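Local coordinates for PTS system, nitrogen regulatory IIA protein (Neisseria meningitidis, PDB 2A0J) that probably acts in nitrogen regulation as a IIA component of the phosphotransferase system, with likely phosphotransferase and kinase-activating roles, at residues I4-L15 against S137-L146; K22-G30 against V44-E52. All coordinates share one frame; numbering follows the deposited sequence.

Both contacts pack helices beside the same mixed sheet, but on opposite sides of the chain's centre, with their own centres about 20 Å apart. Interaction 1 joins the two ends of the chain: the N-terminal helix and outermost strand 13-17 meet the C-terminal helix 139-146. Interaction 2, nested along the chain inside that closure, pairs helix 22-33, which follows strand 13-17, with helix 41-52. Each is partly buried. The first relies on aliphatic branches and one arginine bond to a backbone carbonyl, running outward to exposed residues such as Leu10 and Glu140; the second is built round phenylalanine rings and finished by a lysine-glutamate salt bridge.

Interaction 1. Residues I4-L15 against S137-L146; sequences IGEILPLSHIVL and SSAEEVRAIL
The N- and C-terminal parts of this EIIA type 2 fold meet where the C-terminal helix 139-146 packs against the segment that leads from the N-terminal helix into edge strand 13-17. Arg143 spans the junction. Its chain bends at chi3 (69°), turning NE onto Leu8 O at 3.1 Å. NE is tilted 16° from the carbonyl plane of Leu8, and the acceptor lies at the guanidinium edge, close to its plane, although the N-H...O angle of 140° leaves the bond somewhat bent. The aliphatic part of the same arginine is packed as well: Ile13 CD1 reaches its CG at 3.5 Å, the two chains crossing at about a right angle.

One turn earlier, Ala139 CB meets both Leu10 CD2 and Ile13 CG2, and the CA atoms of Leu10 and Ala139 are 6.2 Å apart, consistent with a close approach at this small side chain. Toward the helix start Leu15 splits its branches. CD2 slides past Val142 CG2 at 3.8 Å while CD1 lies against Ser137 O. At the other end Leu8 and Leu146 cross almost perpendicularly, CD2 to CD1 at 3.5 Å, and both also touch Phe101 of strand 97-106, which carries this packing onto the sheet. Phe80 of strand 77-83 touches Val142 and Leu146.

The helix itself begins with a capping box. Glu141 N donates to Ser138 OG at 3.2 Å, and Ser138 N returns a nearly straight bond to Glu141 OE1, which also accepts from Ser138 OG at 2.9 Å, out of the carboxylate plane.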
ATOM      1  N   ILE A   4      10.554   6.522  -4.057  1.00 32.81           N
ATOM      2  CA  ILE A   4       9.478   6.227  -3.119  1.00 33.77           C
ATOM      3  C   ILE A   4       8.977   7.548  -2.554  1.00 32.36           C
ATOM      4  O   ILE A   4       7.807   7.676  -2.189  1.00 28.44           O
ATOM      5  CB  ILE A   4       9.968   5.347  -1.939  1.00 46.98           C
ATOM      6  CG1 ILE A   4      10.542   4.030  -2.464  1.00 58.17           C
ATOM      7  CG2 ILE A   4       8.815   5.056  -0.992  1.00 39.15           C
ATOM      8  CD1 ILE A   4      11.133   3.142  -1.388  1.00 53.18           C
ATOM      9  N   GLY A   5       9.877   8.526  -2.492  1.00 31.57           N
ATOM     10  CA  GLY A   5       9.530   9.837  -1.971  1.00 28.53           C
ATOM     11  C   GLY A   5       8.625  10.642  -2.886  1.00 30.22           C
ATOM     12  O   GLY A   5       7.679  11.280  -2.428  1.00 29.70           O
ATOM     13  N   GLU A   6       8.909  10.621  -4.184  1.00 30.03           N
ATOM     14  CA  GLU A   6       8.088  11.363  -5.128  1.00 38.57           C
ATOM     15  C   GLU A   6       6.793  10.612  -5.397  1.00 39.93           C
ATOM     16  O   GLU A   6       5.897  11.118  -6.072  1.00 45.89           O
ATOM     17  CB  GLU A   6       8.844  11.585  -6.439  1.00 39.47           C
ATOM     18  CG  GLU A   6       9.264  10.315  -7.135  1.00 59.48           C
ATOM     19  CD  GLU A   6       9.947  10.587  -8.457  1.00 74.01           C
ATOM     20  OE1 GLU A   6       9.331  11.251  -9.318  1.00 73.41           O
ATOM     21  OE2 GLU A   6      11.100  10.135  -8.633  1.00 77.27           O
ATOM     22  N   ILE A   7       6.695   9.406  -4.855  1.00 36.40           N
ATOM     23  CA  ILE A   7       5.509   8.590  -5.045  1.00 34.41           C
ATOM     24  C   ILE A   7       4.582   8.622  -3.834  1.00 31.89           C
ATOM     25  O   ILE A   7       3.401   8.283  -3.939  1.00 33.20           O
ATOM     26  CB  ILE A   7       5.920   7.125  -5.402  1.00 38.08           C
ATOM     27  CG1 ILE A   7       5.550   6.842  -6.861  1.00 47.69           C
ATOM     28  CG2 ILE A   7       5.266   6.108  -4.460  1.00 15.50           C
ATOM     29  CD1 ILE A   7       6.144   7.833  -7.856  1.00 35.83           C
ATOM     30  N   LEU A   8       5.104   9.061  -2.692  1.00 31.22           N
ATOM     31  CA  LEU A   8       4.302   9.110  -1.475  1.00 26.76           C
ATOM     32  C   LEU A   8       4.182  10.488  -0.801  1.00 20.60           C
ATOM     33  O   LEU A   8       4.861  10.764   0.185  1.00 10.66           O
ATOM     34  CB  LEU A   8       4.846   8.088  -0.463  1.00 23.20           C
ATOM     35  CG  LEU A   8       3.952   7.711   0.724  1.00 28.67           C
ATOM     36  CD1 LEU A   8       2.726   6.970   0.215  1.00 27.85           C
ATOM     37  CD2 LEU A   8       4.719   6.838   1.704  1.00 35.94           C
ATOM     38  N   PRO A   9       3.330  11.380  -1.340  1.00 17.65           N
ATOM     39  CA  PRO A   9       3.180  12.693  -0.713  1.00 16.50           C
ATOM     40  C   PRO A   9       2.338  12.527   0.554  1.00 19.04           C
ATOM     41  O   PRO A   9       1.715  11.488   0.759  1.00 21.53           O
ATOM     42  CB  PRO A   9       2.462  13.505  -1.784  1.00  9.98           C
ATOM     43  CG  PRO A   9       1.631  12.490  -2.451  1.00 18.40           C
ATOM     44  CD  PRO A   9       2.597  11.341  -2.615  1.00 14.61           C
ATOM     45  N   LEU A  10       2.324  13.546   1.402  1.00 25.19           N
ATOM     46  CA  LEU A  10       1.562  13.489   2.644  1.00 22.36           C
ATOM     47  C   LEU A  10       0.066  13.356   2.370  1.00 21.45           C
ATOM     48  O   LEU A  10      -0.684  12.855   3.208  1.00 16.10           O
ATOM     49  CB  LEU A  10       1.846  14.741   3.476  1.00 23.14           C
ATOM     50  CG  LEU A  10       3.325  14.904   3.849  1.00 23.15           C
ATOM     51  CD1 LEU A  10       3.575  16.279   4.452  1.00 32.67           C
ATOM     52  CD2 LEU A  10       3.712  13.819   4.830  1.00 16.33           C
ATOM     53  N   SER A  11      -0.359  13.806   1.191  1.00 22.21           N
ATOM     54  CA  SER A  11      -1.761  13.731   0.785  1.00 20.61           C
ATOM     55  C   SER A  11      -2.192  12.285   0.475  1.00 19.17           C
ATOM     56  O   SER A  11      -3.380  12.011   0.321  1.00 18.84           O
ATOM     57  CB  SER A  11      -1.995  14.596  -0.458  1.00 13.33           C
ATOM     58  OG  SER A  11      -1.333  14.037  -1.581  1.00 12.06           O
ATOM     59  N   HIS A  12      -1.223  11.375   0.372  1.00 16.08           N
ATOM     60  CA  HIS A  12      -1.506   9.964   0.082  1.00 19.82           C
ATOM     61  C   HIS A  12      -1.310   9.060   1.304  1.00 20.30           C
ATOM     62  O   HIS A  12      -1.183   7.843   1.170  1.00 16.66           O
ATOM     63  CB  HIS A  12      -0.612   9.459  -1.057  1.00 14.97           C
ATOM     64  CG  HIS A  12      -0.964  10.017  -2.404  1.00 22.19           C
ATOM     65  ND1 HIS A  12      -0.218   9.757  -3.534  1.00 26.13           N
ATOM     66  CD2 HIS A  12      -1.975  10.825  -2.799  1.00 22.69           C
ATOM     67  CE1 HIS A  12      -0.755  10.384  -4.566  1.00 28.34           C
ATOM     68  NE2 HIS A  12      -1.822  11.039  -4.146  1.00 19.16           N
ATOM     69  N   ILE A  13      -1.295   9.669   2.488  1.00 17.87           N
ATOM     70  CA  ILE A  13      -1.111   8.952   3.744  1.00 16.93           C
ATOM     71  C   ILE A  13      -2.309   9.136   4.673  1.00 18.40           C
ATOM     72  O   ILE A  13      -2.755  10.257   4.892  1.00 16.72           O
ATOM     73  CB  ILE A  13       0.152   9.445   4.459  1.00 17.18           C
ATOM     74  CG1 ILE A  13       1.371   9.180   3.570  1.00 12.06           C
ATOM     75  CG2 ILE A  13       0.278   8.779   5.826  1.00 13.30           C
ATOM     76  CD1 ILE A  13       2.651   9.776   4.092  1.00 19.05           C
ATOM     77  N   VAL A  14      -2.828   8.026   5.198  1.00 17.46           N
ATOM     78  CA  VAL A  14      -3.971   8.031   6.122  1.00 12.72           C
ATOM     79  C   VAL A  14      -3.479   7.389   7.424  1.00 18.80           C
ATOM     80  O   VAL A  14      -2.973   6.264   7.415  1.00 22.35           O
ATOM     81  CB  VAL A  14      -5.168   7.210   5.558  1.00  4.98           C
ATOM     82  CG1 VAL A  14      -6.345   7.253   6.525  1.00 13.70           C
ATOM     83  CG2 VAL A  14      -5.587   7.758   4.212  1.00  8.59           C
ATOM     84  N   LEU A  15      -3.632   8.098   8.536  1.00 11.72           N
ATOM     85  CA  LEU A  15      -3.149   7.616   9.828  1.00 13.58           C
ATOM     86  C   LEU A  15      -4.125   6.873  10.734  1.00 17.99           C
ATOM     87  O   LEU A  15      -3.697   6.082  11.575  1.00 15.06           O
ATOM     88  CB  LEU A  15      -2.572   8.793  10.619  1.00 11.80           C
ATOM     89  CG  LEU A  15      -1.476   9.625   9.949  1.00 15.56           C
ATOM     90  CD1 LEU A  15      -1.254  10.901  10.747  1.00  4.40           C
ATOM     91  CD2 LEU A  15      -0.196   8.811   9.837  1.00 18.98           C
ATOM     92  N   SER A 137       2.945   9.905  15.437  1.00 29.16           N
ATOM     93  CA  SER A 137       1.738  10.720  15.351  1.00 41.28           C
ATOM     94  C   SER A 137       1.476  11.427  14.021  1.00 40.84           C
ATOM     95  O   SER A 137       0.324  11.561  13.606  1.00 38.04           O
ATOM     96  CB  SER A 137       1.747  11.762  16.474  1.00 41.86           C
ATOM     97  OG  SER A 137       1.972  11.152  17.732  1.00 57.88           O
ATOM     98  N   SER A 138       2.534  11.880  13.357  1.00 39.00           N
ATOM     99  CA  SER A 138       2.375  12.593  12.093  1.00 36.32           C
ATOM    100  C   SER A 138       2.697  11.757  10.865  1.00 30.10           C
ATOM    101  O   SER A 138       3.385  10.733  10.950  1.00 34.21           O
ATOM    102  CB  SER A 138       3.258  13.848  12.076  1.00 35.10           C
ATOM    103  OG  SER A 138       4.630  13.509  11.953  1.00 27.89           O
ATOM    104  N   ALA A 139       2.194  12.220   9.723  1.00 28.46           N
ATOM    105  CA  ALA A 139       2.413  11.564   8.441  1.00 20.19           C
ATOM    106  C   ALA A 139       3.851  11.810   7.998  1.00 11.93           C
ATOM    107  O   ALA A 139       4.440  10.986   7.301  1.00 15.48           O
ATOM    108  CB  ALA A 139       1.437  12.108   7.401  1.00 16.60           C
ATOM    109  N   GLU A 140       4.408  12.950   8.404  1.00 12.54           N
ATOM    110  CA  GLU A 140       5.787  13.289   8.061  1.00 16.61           C
ATOM    111  C   GLU A 140       6.729  12.238   8.652  1.00 20.00           C
ATOM    112  O   GLU A 140       7.697  11.832   8.010  1.00 20.22           O
ATOM    113  CB  GLU A 140       6.164  14.692   8.576  1.00 21.70           C
ATOM    114  CG  GLU A 140       5.191  15.326   9.576  1.00 36.78           C
ATOM    115  CD  GLU A 140       3.965  15.966   8.926  1.00 34.74           C
ATOM    116  OE1 GLU A 140       2.841  15.517   9.228  1.00 16.32           O
ATOM    117  OE2 GLU A 140       4.127  16.924   8.123  1.00 29.31           O
ATOM    118  N   GLU A 141       6.445  11.797   9.877  1.00 17.11           N
ATOM    119  CA  GLU A 141       7.254  10.763  10.517  1.00 23.74           C
ATOM    120  C   GLU A 141       7.132   9.475   9.695  1.00 30.18           C
ATOM    121  O   GLU A 141       8.117   8.756   9.494  1.00 32.60           O
ATOM    122  CB  GLU A 141       6.771  10.509  11.950  1.00 31.03           C
ATOM    123  CG  GLU A 141       7.040  11.656  12.913  1.00 39.88           C
ATOM    124  CD  GLU A 141       6.235  11.549  14.196  1.00 46.85           C
ATOM    125  OE1 GLU A 141       4.991  11.637  14.124  1.00 50.30           O
ATOM    126  OE2 GLU A 141       6.842  11.378  15.276  1.00 38.26           O
ATOM    127  N   VAL A 142       5.921   9.182   9.223  1.00 16.22           N
ATOM    128  CA  VAL A 142       5.711   7.991   8.405  1.00 20.58           C
ATOM    129  C   VAL A 142       6.603   8.031   7.163  1.00 19.91           C
ATOM    130  O   VAL A 142       7.254   7.040   6.829  1.00 13.57           O
ATOM    131  CB  VAL A 142       4.243   7.866   7.963  1.00 21.28           C
ATOM    132  CG1 VAL A 142       4.092   6.750   6.945  1.00 13.88           C
ATOM    133  CG2 VAL A 142       3.369   7.594   9.176  1.00 30.66           C
ATOM    134  N   ARG A 143       6.633   9.179   6.488  1.00 14.36           N
ATOM    135  CA  ARG A 143       7.459   9.331   5.294  1.00 23.76           C
ATOM    136  C   ARG A 143       8.934   9.175   5.629  1.00 25.55           C
ATOM    137  O   ARG A 143       9.664   8.476   4.930  1.00 28.72           O
ATOM    138  CB  ARG A 143       7.245  10.705   4.644  1.00 32.44           C
ATOM    139  CG  ARG A 143       5.944  10.855   3.880  1.00 27.14           C
ATOM    140  CD  ARG A 143       5.866  12.191   3.147  1.00 36.54           C
ATOM    141  NE  ARG A 143       6.803  12.299   2.029  1.00 20.46           N
ATOM    142  CZ  ARG A 143       8.038  12.775   2.123  1.00 27.41           C
ATOM    143  NH1 ARG A 143       8.504  13.200   3.288  1.00 39.88           N
ATOM    144  NH2 ARG A 143       8.808  12.824   1.045  1.00 28.50           N
ATOM    145  N   ALA A 144       9.365   9.839   6.697  1.00 26.53           N
ATOM    146  CA  ALA A 144      10.755   9.786   7.128  1.00 24.32           C
ATOM    147  C   ALA A 144      11.189   8.341   7.336  1.00 25.47           C
ATOM    148  O   ALA A 144      12.285   7.951   6.936  1.00 25.08           O
ATOM    149  CB  ALA A 144      10.939  10.588   8.424  1.00  6.35           C
ATOM    150  N   ILE A 145      10.327   7.547   7.960  1.00 25.02           N
ATOM    151  CA  ILE A 145      10.648   6.148   8.198  1.00 28.20           C
ATOM    152  C   ILE A 145      10.661   5.357   6.889  1.00 29.97           C
ATOM    153  O   ILE A 145      11.599   4.613   6.616  1.00 36.57           O
ATOM    154  CB  ILE A 145       9.639   5.501   9.172  1.00 28.94           C
ATOM    155  CG1 ILE A 145       9.697   6.214  10.526  1.00 22.52           C
ATOM    156  CG2 ILE A 145       9.942   4.010   9.319  1.00 16.70           C
ATOM    157  CD1 ILE A 145       8.560   5.856  11.466  1.00  3.12           C
ATOM    158  N   LEU A 146       9.632   5.529   6.069  1.00 30.69           N
ATOM    159  CA  LEU A 146       9.554   4.800   4.812  1.00 36.24           C
ATOM    160  C   LEU A 146      10.619   5.196   3.791  1.00 39.20           C
ATOM    161  O   LEU A 146      10.775   4.530   2.770  1.00 44.91           O
ATOM    162  CB  LEU A 146       8.164   4.956   4.195  1.00 30.66           C
ATOM    163  CG  LEU A 146       6.998   4.356   4.983  1.00 31.89           C
ATOM    164  CD1 LEU A 146       5.698   4.562   4.218  1.00 26.28           C
ATOM    165  CD2 LEU A 146       7.248   2.883   5.218  1.00 39.33           C
TER

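Interaction 2. Residues K22-G30 against V44-E52; sequences KKRLFEEAG and VFECLFARE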
ATOM      1  N   LYS A  22     -11.596  -5.918   4.017  1.00 25.93           N
ATOM      2  CA  LYS A  22     -10.500  -5.803   3.061  1.00 23.10           C
ATOM      3  C   LYS A  22     -11.059  -5.225   1.760  1.00 22.65           C
ATOM      4  O   LYS A  22     -10.359  -4.555   1.004  1.00 27.18           O
ATOM      5  CB  LYS A  22      -9.901  -7.189   2.818  1.00 19.10           C
ATOM      6  CG  LYS A  22      -8.604  -7.212   2.035  1.00 23.73           C
ATOM      7  CD  LYS A  22      -8.153  -8.650   1.865  1.00 15.26           C
ATOM      8  CE  LYS A  22      -6.818  -8.751   1.170  1.00 18.09           C
ATOM      9  NZ  LYS A  22      -6.375 -10.172   1.064  1.00 12.61           N
ATOM     10  N   LYS A  23     -12.334  -5.500   1.517  1.00 22.50           N
ATOM     11  CA  LYS A  23     -13.038  -5.007   0.340  1.00 27.18           C
ATOM     12  C   LYS A  23     -13.177  -3.494   0.508  1.00 27.65           C
ATOM     13  O   LYS A  23     -12.955  -2.720  -0.430  1.00 21.54           O
ATOM     14  CB  LYS A  23     -14.420  -5.665   0.270  1.00 21.72           C
ATOM     15  CG  LYS A  23     -15.391  -5.076  -0.734  1.00 21.76           C
ATOM     16  CD  LYS A  23     -15.369  -5.840  -2.044  1.00 45.14           C
ATOM     17  CE  LYS A  23     -16.473  -5.364  -2.976  1.00 52.50           C
ATOM     18  NZ  LYS A  23     -17.827  -5.564  -2.384  1.00 62.71           N
ATOM     19  N   ARG A  24     -13.523  -3.087   1.726  1.00 26.23           N
ATOM     20  CA  ARG A  24     -13.706  -1.680   2.065  1.00 26.16           C
ATOM     21  C   ARG A  24     -12.375  -0.953   1.906  1.00 28.38           C
ATOM     22  O   ARG A  24     -12.294   0.097   1.269  1.00 30.79           O
ATOM     23  CB  ARG A  24     -14.201  -1.567   3.511  1.00 28.29           C
ATOM     24  CG  ARG A  24     -14.986  -0.305   3.839  1.00 45.71           C
ATOM     25  CD  ARG A  24     -14.180   0.957   3.589  1.00 64.01           C
ATOM     26  NE  ARG A  24     -14.790   1.784   2.551  1.00 82.22           N
ATOM     27  CZ  ARG A  24     -15.932   2.450   2.694  1.00 90.65           C
ATOM     28  NH1 ARG A  24     -16.596   2.397   3.842  1.00 87.05           N
ATOM     29  NH2 ARG A  24     -16.415   3.162   1.684  1.00 98.93           N
ATOM     30  N   LEU A  25     -11.333  -1.528   2.493  1.00 22.69           N
ATOM     31  CA  LEU A  25      -9.995  -0.970   2.426  1.00 18.40           C
ATOM     32  C   LEU A  25      -9.572  -0.748   0.963  1.00 21.76           C
ATOM     33  O   LEU A  25      -8.988   0.286   0.616  1.00 11.06           O
ATOM     34  CB  LEU A  25      -9.029  -1.934   3.126  1.00 18.35           C
ATOM     35  CG  LEU A  25      -7.559  -1.567   3.339  1.00 27.22           C
ATOM     36  CD1 LEU A  25      -7.444  -0.316   4.191  1.00 28.90           C
ATOM     37  CD2 LEU A  25      -6.855  -2.731   4.021  1.00 32.75           C
ATOM     38  N   PHE A  26      -9.872  -1.719   0.102  1.00 17.65           N
ATOM     39  CA  PHE A  26      -9.511  -1.609  -1.309  1.00 22.98           C
ATOM     40  C   PHE A  26     -10.323  -0.536  -2.034  1.00 22.50           C
ATOM     41  O   PHE A  26      -9.824   0.114  -2.953  1.00 17.24           O
ATOM     42  CB  PHE A  26      -9.667  -2.966  -2.018  1.00 22.99           C
ATOM     43  CG  PHE A  26      -8.430  -3.832  -1.960  1.00 18.32           C
ATOM     44  CD1 PHE A  26      -7.943  -4.304  -0.748  1.00 22.24           C
ATOM     45  CD2 PHE A  26      -7.750  -4.175  -3.123  1.00 30.03           C
ATOM     46  CE1 PHE A  26      -6.797  -5.101  -0.695  1.00 18.36           C
ATOM     47  CE2 PHE A  26      -6.603  -4.972  -3.079  1.00 22.09           C
ATOM     48  CZ  PHE A  26      -6.128  -5.434  -1.867  1.00 15.31           C
ATOM     49  N   GLU A  27     -11.574  -0.347  -1.631  1.00 24.58           N
ATOM     50  CA  GLU A  27     -12.395   0.679  -2.264  1.00 29.01           C
ATOM     51  C   GLU A  27     -11.825   2.053  -1.956  1.00 23.21           C
ATOM     52  O   GLU A  27     -11.708   2.896  -2.838  1.00 25.47           O
ATOM     53  CB  GLU A  27     -13.840   0.589  -1.780  1.00 38.16           C
ATOM     54  CG  GLU A  27     -14.619  -0.543  -2.425  1.00 47.31           C
ATOM     55  CD  GLU A  27     -16.031  -0.650  -1.900  1.00 55.85           C
ATOM     56  OE1 GLU A  27     -16.800  -1.469  -2.442  1.00 77.12           O
ATOM     57  OE2 GLU A  27     -16.372   0.079  -0.943  1.00 47.89           O
ATOM     58  N   GLU A  28     -11.454   2.264  -0.699  1.00 22.33           N
ATOM     59  CA  GLU A  28     -10.878   3.528  -0.277  1.00 25.21           C
ATOM     60  C   GLU A  28      -9.551   3.804  -0.994  1.00 25.65           C
ATOM     61  O   GLU A  28      -9.190   4.961  -1.224  1.00 21.78           O
ATOM     62  CB  GLU A  28     -10.657   3.518   1.237  1.00 34.70           C
ATOM     63  CG  GLU A  28     -11.346   4.667   1.961  1.00 56.34           C
ATOM     64  CD  GLU A  28     -10.850   6.028   1.507  1.00 59.02           C
ATOM     65  OE1 GLU A  28      -9.674   6.359   1.767  1.00 57.09           O
ATOM     66  OE2 GLU A  28     -11.641   6.767   0.885  1.00 66.62           O
ATOM     67  N   ALA A  29      -8.825   2.744  -1.341  1.00 24.58           N
ATOM     68  CA  ALA A  29      -7.548   2.893  -2.031  1.00 26.70           C
ATOM     69  C   ALA A  29      -7.783   3.408  -3.448  1.00 27.31           C
ATOM     70  O   ALA A  29      -7.072   4.299  -3.915  1.00 28.48           O
ATOM     71  CB  ALA A  29      -6.807   1.562  -2.068  1.00 27.27           C
ATOM     72  N   GLY A  30      -8.785   2.852  -4.128  1.00 21.20           N
ATOM     73  CA  GLY A  30      -9.091   3.295  -5.475  1.00 19.55           C
ATOM     74  C   GLY A  30      -9.317   4.797  -5.491  1.00 19.14           C
ATOM     75  O   GLY A  30      -8.906   5.501  -6.416  1.00 18.67           O
ATOM     76  N   VAL A  44      -9.056   1.439 -10.748  1.00 13.65           N
ATOM     77  CA  VAL A  44      -7.936   1.294  -9.829  1.00 14.48           C
ATOM     78  C   VAL A  44      -8.238   0.119  -8.896  1.00 17.84           C
ATOM     79  O   VAL A  44      -7.358  -0.665  -8.557  1.00 23.97           O
ATOM     80  CB  VAL A  44      -7.742   2.585  -9.009  1.00 20.15           C
ATOM     81  CG1 VAL A  44      -6.848   2.320  -7.792  1.00 17.31           C
ATOM     82  CG2 VAL A  44      -7.136   3.670  -9.905  1.00 10.15           C
ATOM     83  N   PHE A  45      -9.499   0.007  -8.498  1.00 20.65           N
ATOM     84  CA  PHE A  45      -9.957  -1.063  -7.629  1.00 20.69           C
ATOM     85  C   PHE A  45      -9.767  -2.428  -8.294  1.00 23.92           C
ATOM     86  O   PHE A  45      -9.168  -3.333  -7.717  1.00 23.47           O
ATOM     87  CB  PHE A  45     -11.438  -0.871  -7.298  1.00 17.17           C
ATOM     88  CG  PHE A  45     -12.012  -1.969  -6.452  1.00 24.48           C
ATOM     89  CD1 PHE A  45     -11.867  -1.949  -5.070  1.00 29.94           C
ATOM     90  CD2 PHE A  45     -12.673  -3.042  -7.037  1.00 21.29           C
ATOM     91  CE1 PHE A  45     -12.369  -2.985  -4.287  1.00 23.76           C
ATOM     92  CE2 PHE A  45     -13.179  -4.083  -6.262  1.00 26.69           C
ATOM     93  CZ  PHE A  45     -13.026  -4.053  -4.885  1.00 24.11           C
ATOM     94  N   GLU A  46     -10.290  -2.575  -9.508  1.00 26.61           N
ATOM     95  CA  GLU A  46     -10.183  -3.834 -10.231  1.00 25.63           C
ATOM     96  C   GLU A  46      -8.734  -4.258 -10.421  1.00 22.13           C
ATOM     97  O   GLU A  46      -8.393  -5.435 -10.356  1.00 16.69           O
ATOM     98  CB  GLU A  46     -10.865  -3.714 -11.595  1.00 32.74           C
ATOM     99  CG  GLU A  46     -11.908  -4.795 -11.847  1.00 50.06           C
ATOM    100  CD  GLU A  46     -12.986  -4.825 -10.774  1.00 50.87           C
ATOM    101  OE1 GLU A  46     -13.665  -3.796 -10.580  1.00 48.79           O
ATOM    102  OE2 GLU A  46     -13.153  -5.877 -10.125  1.00 48.53           O
ATOM    103  N   CYS A  47      -7.879  -3.279 -10.659  1.00 16.00           N
ATOM    104  CA  CYS A  47      -6.478  -3.547 -10.868  1.00 16.62           C
ATOM    105  C   CYS A  47      -5.822  -4.155  -9.619  1.00 17.92           C
ATOM    106  O   CYS A  47      -5.064  -5.119  -9.715  1.00 14.79           O
ATOM    107  CB  CYS A  47      -5.782  -2.250 -11.276  1.00 16.75           C
ATOM    108  SG  CYS A  47      -4.113  -2.486 -11.815  1.00 45.30           S
ATOM    109  N   LEU A  48      -6.115  -3.596  -8.451  1.00  9.88           N
ATOM    110  CA  LEU A  48      -5.549  -4.107  -7.203  1.00 14.39           C
ATOM    111  C   LEU A  48      -6.137  -5.471  -6.838  1.00 17.72           C
ATOM    112  O   LEU A  48      -5.426  -6.352  -6.345  1.00 16.79           O
ATOM    113  CB  LEU A  48      -5.816  -3.125  -6.061  1.00 11.77           C
ATOM    114  CG  LEU A  48      -5.421  -1.661  -6.297  1.00 17.00           C
ATOM    115  CD1 LEU A  48      -5.845  -0.836  -5.089  1.00  5.35           C
ATOM    116  CD2 LEU A  48      -3.910  -1.538  -6.562  1.00  7.15           C
ATOM    117  N   PHE A  49      -7.437  -5.633  -7.091  1.00 24.14           N
ATOM    118  CA  PHE A  49      -8.160  -6.867  -6.788  1.00 24.28           C
ATOM    119  C   PHE A  49      -7.862  -8.002  -7.773  1.00 24.02           C
ATOM    120  O   PHE A  49      -8.002  -9.181  -7.437  1.00 24.87           O
ATOM    121  CB  PHE A  49      -9.669  -6.592  -6.750  1.00 33.18           C
ATOM    122  CG  PHE A  49     -10.359  -7.109  -5.503  1.00 55.69           C
ATOM    123  CD1 PHE A  49      -9.925  -6.723  -4.233  1.00 48.17           C
ATOM    124  CD2 PHE A  49     -11.462  -7.958  -5.599  1.00 58.75           C
ATOM    125  CE1 PHE A  49     -10.582  -7.173  -3.079  1.00 25.65           C
ATOM    126  CE2 PHE A  49     -12.122  -8.411  -4.452  1.00 41.59           C
ATOM    127  CZ  PHE A  49     -11.678  -8.016  -3.192  1.00 31.02           C
ATOM    128  N   ALA A  50      -7.458  -7.655  -8.989  1.00 19.99           N
ATOM    129  CA  ALA A  50      -7.135  -8.670  -9.979  1.00 20.37           C
ATOM    130  C   ALA A  50      -5.909  -9.432  -9.477  1.00 19.84           C
ATOM    131  O   ALA A  50      -5.731 -10.623  -9.756  1.00 17.41           O
ATOM    132  CB  ALA A  50      -6.840  -8.013 -11.328  1.00 19.62           C
ATOM    133  N   ARG A  51      -5.075  -8.730  -8.718  1.00 21.29           N
ATOM    134  CA  ARG A  51      -3.849  -9.296  -8.159  1.00 25.78           C
ATOM    135  C   ARG A  51      -4.089 -10.023  -6.839  1.00 19.98           C
ATOM    136  O   ARG A  51      -3.573 -11.121  -6.624  1.00 10.68           O
ATOM    137  CB  ARG A  51      -2.812  -8.186  -7.950  1.00 26.63           C
ATOM    138  CG  ARG A  51      -1.589  -8.622  -7.159  1.00 20.79           C
ATOM    139  CD  ARG A  51      -0.860  -9.772  -7.846  1.00 26.13           C
ATOM    140  NE  ARG A  51       0.240 -10.267  -7.025  1.00 14.63           N
ATOM    141  CZ  ARG A  51       0.083 -10.979  -5.913  1.00 18.14           C
ATOM    142  NH1 ARG A  51      -1.137 -11.300  -5.477  1.00  3.43           N
ATOM    143  NH2 ARG A  51       1.152 -11.352  -5.224  1.00  3.20           N
ATOM    144  N   GLU A  52      -4.864  -9.391  -5.960  1.00 18.88           N
ATOM    145  CA  GLU A  52      -5.200  -9.942  -4.646  1.00 17.37           C
ATOM    146  C   GLU A  52      -5.891 -11.286  -4.872  1.00 17.84           C
ATOM    147  O   GLU A  52      -5.849 -12.184  -4.038  1.00 17.56           O
ATOM    148  CB  GLU A  52      -6.137  -8.965  -3.919  1.00 19.62           C
ATOM    149  CG  GLU A  52      -6.111  -9.026  -2.401  1.00 16.09           C
ATOM    150  CD  GLU A  52      -4.723  -8.819  -1.812  1.00 21.79           C
ATOM    151  OE1 GLU A  52      -3.977  -7.950  -2.318  1.00 15.02           O
ATOM    152  OE2 GLU A  52      -4.384  -9.520  -0.831  1.00 20.23           O
TER
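Lys22 NZ is gripped from several directions: it donates to Glu52 OE2 at 2.8 Å in a salt bridge and to the backbone O of Phe89, whose ring it also meets in a cation-pi contact. The lysine chain is fully extended, with CG anti to the backbone N, and this stretch carries the ammonium across to the carboxylate coming from the opposite direction. NZ meets OE2 on its anti side, 32° out of the carboxylate plane. The other oxygen, OE1, is bonded to Thr57 OG1, so both ends of the Glu52 carboxylate are tied down and its rotation is restricted.

Next to this polar end, Phe26 is a knob in a hole formed by Phe45, Leu48, Phe49 and Glu52. Phe49 turns its edge to one face of the Phe26 ring in a T-shaped stack, centroids 5.3 Å apart and planes at 72°. Glu52 OE1 comes to the rim of Phe26, near the ring plane, 3.3 Å from CZ, while Leu48 CB lies 3.6 Å from CE2. Phe45, in turn, puts CE1 against Phe26 CB at 3.5 Å, and its CZ lies over the centre of the Phe49 ring. Lys23 CD and CE lie near Phe45 CZ, and Glu27 CG lies near CE1 of the same ring.

At the far end the backbones close in. Gly30 CA touches Val44 CG1 at 3.4 Å, with Ala29 CB on Leu48 CD1 nearby. The helix segments cross at 135°, axes 8.6 Å apart, and the pair rests on the sheet: Leu25 and Leu48 meet strand 97-106 at Ile100 and Ile102, and Phe26 touches Pro66 of strand 63-70.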